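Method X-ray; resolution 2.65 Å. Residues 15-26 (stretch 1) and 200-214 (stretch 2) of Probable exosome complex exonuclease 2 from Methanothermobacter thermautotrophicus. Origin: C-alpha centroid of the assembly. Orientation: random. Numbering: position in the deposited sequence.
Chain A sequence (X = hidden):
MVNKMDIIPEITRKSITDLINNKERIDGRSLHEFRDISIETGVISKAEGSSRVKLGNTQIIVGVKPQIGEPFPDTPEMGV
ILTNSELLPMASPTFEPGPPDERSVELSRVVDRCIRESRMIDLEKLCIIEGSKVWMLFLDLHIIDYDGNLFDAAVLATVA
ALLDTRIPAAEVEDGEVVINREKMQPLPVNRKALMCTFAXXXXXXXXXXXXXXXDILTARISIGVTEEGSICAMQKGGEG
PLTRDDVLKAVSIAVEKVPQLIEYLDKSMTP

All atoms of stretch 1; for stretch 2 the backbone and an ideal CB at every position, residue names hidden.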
# COMPACT_ATOMS: atom_id res chain seq x y z
N SER A 15 4.72 -12.36 -42.10
CA SER A 15 6.11 -12.72 -42.46
C SER A 15 6.68 -13.83 -41.58
O SER A 15 7.15 -14.85 -42.10
CB SER A 15 7.05 -11.50 -42.39
OG SER A 15 6.36 -10.28 -42.58
N ILE A 16 6.62 -13.64 -40.26
CA ILE A 16 7.14 -14.63 -39.30
C ILE A 16 6.29 -15.91 -39.29
O ILE A 16 6.77 -16.98 -38.92
CB ILE A 16 7.26 -14.04 -37.86
CG1 ILE A 16 8.07 -12.74 -37.86
CG2 ILE A 16 7.90 -15.06 -36.90
CD1 ILE A 16 8.19 -12.06 -36.49
N THR A 17 5.03 -15.80 -39.71
CA THR A 17 4.14 -16.96 -39.74
C THR A 17 4.42 -17.87 -40.94
O THR A 17 4.57 -19.08 -40.78
CB THR A 17 2.65 -16.54 -39.64
OG1 THR A 17 2.35 -16.27 -38.26
CG2 THR A 17 1.71 -17.63 -40.14
N ASP A 18 4.52 -17.27 -42.13
CA ASP A 18 4.83 -18.01 -43.36
C ASP A 18 6.14 -18.79 -43.22
O ASP A 18 6.25 -19.93 -43.68
CB ASP A 18 4.89 -17.06 -44.56
CG ASP A 18 3.50 -16.71 -45.10
OD1 ASP A 18 3.39 -16.48 -46.33
OD2 ASP A 18 2.54 -16.66 -44.31
N LEU A 19 7.12 -18.16 -42.58
CA LEU A 19 8.42 -18.76 -42.32
C LEU A 19 8.30 -20.03 -41.46
O LEU A 19 8.80 -21.10 -41.85
CB LEU A 19 9.31 -17.73 -41.62
CG LEU A 19 10.83 -17.85 -41.60
CD1 LEU A 19 11.48 -17.27 -42.86
CD2 LEU A 19 11.32 -17.10 -40.38
N ILE A 20 7.62 -19.91 -40.32
CA ILE A 20 7.43 -21.03 -39.38
C ILE A 20 6.52 -22.12 -39.93
O ILE A 20 6.68 -23.29 -39.57
CB ILE A 20 6.94 -20.54 -38.00
CG1 ILE A 20 8.10 -19.91 -37.23
CG2 ILE A 20 6.36 -21.69 -37.19
CD1 ILE A 20 7.68 -18.94 -36.17
N ASN A 21 5.57 -21.75 -40.79
CA ASN A 21 4.71 -22.74 -41.47
C ASN A 21 5.48 -23.54 -42.51
O ASN A 21 5.10 -24.66 -42.84
CB ASN A 21 3.48 -22.08 -42.10
CG ASN A 21 2.36 -21.81 -41.09
OD1 ASN A 21 2.36 -22.34 -39.98
ND2 ASN A 21 1.41 -20.96 -41.48
N ASN A 22 6.55 -22.95 -43.03
CA ASN A 22 7.46 -23.65 -43.93
C ASN A 22 8.73 -24.11 -43.20
O ASN A 22 9.79 -24.30 -43.80
CB ASN A 22 7.78 -22.82 -45.17
CG ASN A 22 8.01 -23.68 -46.41
OD1 ASN A 22 7.19 -24.53 -46.76
ND2 ASN A 22 9.14 -23.45 -47.08
N LYS A 23 8.58 -24.27 -41.88
CA LYS A 23 9.54 -24.97 -41.01
C LYS A 23 10.88 -24.29 -40.71
O LYS A 23 11.87 -24.98 -40.45
CB LYS A 23 9.76 -26.42 -41.48
CG LYS A 23 8.81 -27.43 -40.85
CD LYS A 23 7.47 -27.49 -41.56
CE LYS A 23 6.47 -28.31 -40.77
NZ LYS A 23 5.16 -28.40 -41.48
N GLU A 24 10.92 -22.97 -40.74
CA GLU A 24 12.14 -22.25 -40.36
C GLU A 24 11.89 -21.02 -39.50
O GLU A 24 10.78 -20.47 -39.49
CB GLU A 24 13.05 -21.94 -41.57
CG GLU A 24 12.43 -21.10 -42.68
CD GLU A 24 13.16 -21.27 -43.99
OE1 GLU A 24 13.86 -20.32 -44.42
OE2 GLU A 24 13.05 -22.35 -44.59
N ARG A 25 12.91 -20.59 -38.77
CA ARG A 25 12.79 -19.47 -37.86
C ARG A 25 13.75 -18.36 -38.24
O ARG A 25 14.74 -18.60 -38.93
CB ARG A 25 13.02 -19.91 -36.42
CG ARG A 25 12.01 -20.93 -35.95
CD ARG A 25 11.73 -20.74 -34.50
NE ARG A 25 12.27 -21.82 -33.69
CZ ARG A 25 12.25 -21.83 -32.36
NH1 ARG A 25 11.74 -20.81 -31.68
NH2 ARG A 25 12.75 -22.87 -31.71
N ILE A 26 13.45 -17.15 -37.78
CA ILE A 26 14.27 -15.98 -38.08
C ILE A 26 15.76 -16.20 -37.79
O ILE A 26 16.61 -15.91 -38.64
CB ILE A 26 13.70 -14.71 -37.38
CG1 ILE A 26 12.91 -13.86 -38.40
CG2 ILE A 26 14.79 -13.87 -36.69
CD1 ILE A 26 13.74 -13.28 -39.56
N UNK A 200 2.55 -21.18 -30.14
CA UNK A 200 1.77 -21.45 -31.34
C UNK A 200 1.87 -20.27 -32.31
O UNK A 200 1.38 -19.17 -32.04
CB UNK A 200 0.31 -21.73 -30.98
N UNK A 201 2.53 -20.52 -33.44
CA UNK A 201 2.63 -19.56 -34.51
C UNK A 201 2.19 -20.29 -35.77
O UNK A 201 2.62 -21.43 -36.01
CB UNK A 201 4.04 -18.99 -34.64
N UNK A 202 1.32 -19.65 -36.55
CA UNK A 202 0.73 -20.27 -37.73
C UNK A 202 0.07 -21.56 -37.31
O UNK A 202 -0.73 -21.58 -36.38
CB UNK A 202 1.78 -20.52 -38.82
N UNK A 203 0.44 -22.65 -37.98
CA UNK A 203 -0.09 -23.98 -37.66
C UNK A 203 0.90 -24.82 -36.84
O UNK A 203 0.74 -26.04 -36.71
CB UNK A 203 -0.45 -24.72 -38.95
N UNK A 204 1.93 -24.18 -36.31
CA UNK A 204 3.04 -24.90 -35.70
C UNK A 204 3.21 -24.52 -34.25
O UNK A 204 2.92 -23.39 -33.86
CB UNK A 204 4.34 -24.63 -36.46
N UNK A 205 3.69 -25.47 -33.45
CA UNK A 205 4.21 -25.10 -32.13
C UNK A 205 5.74 -25.05 -32.18
O UNK A 205 6.39 -25.95 -32.71
CB UNK A 205 3.74 -26.09 -31.06
N UNK A 206 6.30 -23.96 -31.66
CA UNK A 206 7.75 -23.81 -31.65
C UNK A 206 8.26 -23.75 -30.24
O UNK A 206 7.68 -23.08 -29.39
CB UNK A 206 8.18 -22.56 -32.42
N UNK A 207 9.36 -24.46 -29.99
CA UNK A 207 9.93 -24.55 -28.65
C UNK A 207 10.85 -23.37 -28.38
O UNK A 207 11.64 -22.99 -29.24
CB UNK A 207 10.69 -25.87 -28.48
N UNK A 208 10.72 -22.79 -27.19
CA UNK A 208 11.59 -21.73 -26.69
C UNK A 208 11.55 -20.50 -27.61
O UNK A 208 12.45 -20.29 -28.44
CB UNK A 208 13.02 -22.24 -26.56
N UNK A 209 10.49 -19.68 -27.48
CA UNK A 209 10.28 -18.56 -28.39
C UNK A 209 11.14 -17.35 -28.10
O UNK A 209 11.41 -17.04 -26.95
CB UNK A 209 8.81 -18.14 -28.35
N UNK A 210 11.55 -16.66 -29.16
CA UNK A 210 12.33 -15.43 -29.04
C UNK A 210 11.38 -14.27 -28.80
O UNK A 210 10.16 -14.44 -28.90
CB UNK A 210 13.18 -15.19 -30.29
N UNK A 211 11.92 -13.10 -28.48
CA UNK A 211 11.11 -11.90 -28.28
C UNK A 211 10.26 -11.64 -29.53
O UNK A 211 9.07 -11.35 -29.43
CB UNK A 211 12.00 -10.69 -27.97
N UNK A 212 10.89 -11.76 -30.70
CA UNK A 212 10.23 -11.54 -31.97
C UNK A 212 9.02 -12.47 -32.13
O UNK A 212 7.97 -12.06 -32.64
CB UNK A 212 11.22 -11.75 -33.12
N UNK A 213 9.17 -13.71 -31.66
CA UNK A 213 8.13 -14.72 -31.76
C UNK A 213 7.03 -14.53 -30.71
O UNK A 213 5.85 -14.70 -31.01
CB UNK A 213 8.75 -16.11 -31.62
N UNK A 214 7.42 -14.15 -29.49
CA UNK A 214 6.46 -13.85 -28.42
C UNK A 214 5.53 -12.67 -28.76
O UNK A 214 4.39 -12.63 -28.31
CB UNK A 214 7.22 -13.55 -27.13

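Position 200 lies on a strand, with CA-to-CB pointing away from helix 15-21 and nothing of stretch 1 near its CB, so the choice is open; it is Lys200.

At 201 the CB points toward the helix, 3.9 Å from Ile20 CD1. An aliphatic side chain of moderate size suits this place, and a beta-branched one suits the extended backbone. Ile201 sets its CD1 3.5 Å from Ile20 CD1, and its CG2 lies 3.5 Å from Thr17 OG1.

Position 202 is the most restrictive. Its phi/psi of 55/-127 favours glycine, and an ideal CB would lie 2.2 Å from Asn21 OD1, a clash. Gly202 fits both demands: its CA packs 3.7 Å from Thr17 CG2, at the first inner corner of a type II' turn running from Ile201 to position 204.

At 203 the CB points sideways, and the main interaction belongs to the backbone: N donates to Asn21 OD1 at 2.8 Å, nearly straight at 175°. Any residue but proline could do this, and small polar ones are common in turns. It is Asn203.

The CB of 204 points toward the helix, 3.6 Å from Ile20 CG2, with the amine of Lys23 beyond. An aliphatic stem with an acidic end would serve both, though a plain aliphatic one could cover Ile20. Glu204 packs its CG 3.3 Å from Ile20 O and forms a salt bridge, OE2 to Lys23 NZ, at 3.0 Å.

Position 205 points away and is unconstrained here; it is Ile205. Position 206 faces Ile20 and the Arg25 guanidinium, so a compact apolar group fits. Val206 places CG1 3.7 Å from Ile20 CG2 and CG2 over one face of the guanidinium.

Positions 207 and 208 offer Arg25 their carbonyls. The side chain at 207 points away and is loosely specified; Leu207 O accepts from Arg25 NH2 at 2.7 Å. At 208 the positive phi (60/79) favours glycine, asparagine or aspartate; Asp208 O receives a weak bond from Arg25 NH1 at 3.4 Å. Position 209, sideways, is little constrained; Pro209 CA lies near the guanidinium plane, at its edge.

Position 210 precedes a helix, where serine, threonine, aspartate or asparagine would cap well. Ser210 OG accepts a weak capping bond from N of 213 at 3.4 Å. Position 211 is out of reach, so many residues would suit; it is Leu211. At 212 the CB is 4.5 Å from Ile16 CD1, but open space lies beyond; Glu212 turns its end away.

At 213 the sideways CB leaves room to reach Arg25, favouring an acid. Glu213 OE1 forms a salt bridge with Arg25 NH1 at 3.0 Å. Position 214, also out of reach, is open; it is Glu214.

Stretch 2 (200-214) KIGNEIVLDPSLEEE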
# COMPACT_ATOMS: atom_id res chain seq x y z
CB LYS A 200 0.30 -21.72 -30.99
CG LYS A 200 -0.63 -21.91 -32.19
CD LYS A 200 -0.61 -23.34 -32.73
CE LYS A 200 -1.59 -23.51 -33.88
NZ LYS A 200 -3.02 -23.49 -33.47
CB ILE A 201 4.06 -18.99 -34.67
CG1 ILE A 201 4.48 -18.25 -33.40
CG2 ILE A 201 4.12 -18.02 -35.85
CD1 ILE A 201 5.98 -18.21 -33.15
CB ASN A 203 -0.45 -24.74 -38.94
CG ASN A 203 -1.43 -23.98 -39.82
OD1 ASN A 203 -1.29 -23.97 -41.03
ND2 ASN A 203 -2.42 -23.34 -39.20
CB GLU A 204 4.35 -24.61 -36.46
CG GLU A 204 4.32 -24.92 -37.97
CD GLU A 204 4.16 -26.39 -38.28
OE1 GLU A 204 4.47 -27.24 -37.41
OE2 GLU A 204 3.71 -26.71 -39.41
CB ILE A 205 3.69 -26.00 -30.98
CG1 ILE A 205 3.85 -27.48 -31.31
CG2 ILE A 205 2.23 -25.65 -30.66
CD1 ILE A 205 3.93 -28.36 -30.09
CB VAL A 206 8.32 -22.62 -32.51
CG1 VAL A 206 7.54 -22.35 -33.78
CG2 VAL A 206 8.65 -21.39 -31.69
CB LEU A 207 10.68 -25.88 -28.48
CG LEU A 207 11.54 -26.15 -27.24
CD1 LEU A 207 10.70 -26.25 -25.97
CD2 LEU A 207 12.34 -27.43 -27.44
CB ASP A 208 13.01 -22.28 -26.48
CG ASP A 208 14.00 -21.21 -26.09
OD1 ASP A 208 13.64 -20.36 -25.26
OD2 ASP A 208 15.14 -21.23 -26.60
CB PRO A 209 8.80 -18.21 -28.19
CG PRO A 209 8.49 -18.68 -26.84
CD PRO A 209 9.34 -19.87 -26.58
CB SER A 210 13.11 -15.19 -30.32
OG SER A 210 12.23 -15.17 -31.42
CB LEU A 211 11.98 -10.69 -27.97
CG LEU A 211 11.24 -9.43 -27.51
CD1 LEU A 211 10.85 -9.54 -26.04
CD2 LEU A 211 12.08 -8.19 -27.74
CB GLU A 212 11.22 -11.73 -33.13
CG GLU A 212 12.27 -10.62 -33.29
CD GLU A 212 13.28 -10.54 -32.14
OE1 GLU A 212 13.48 -11.55 -31.41
OE2 GLU A 212 13.89 -9.46 -31.97
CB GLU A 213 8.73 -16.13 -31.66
CG GLU A 213 9.52 -16.51 -32.91
CD GLU A 213 10.51 -17.65 -32.69
OE1 GLU A 213 10.78 -18.01 -31.52
OE2 GLU A 213 11.02 -18.17 -33.70
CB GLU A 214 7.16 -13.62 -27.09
CG GLU A 214 7.71 -14.88 -26.46
CD GLU A 214 7.84 -14.79 -24.95
OE1 GLU A 214 8.70 -14.03 -24.47
OE2 GLU A 214 7.08 -15.48 -24.24
O HOH W 1 0.32 -16.44 -36.77
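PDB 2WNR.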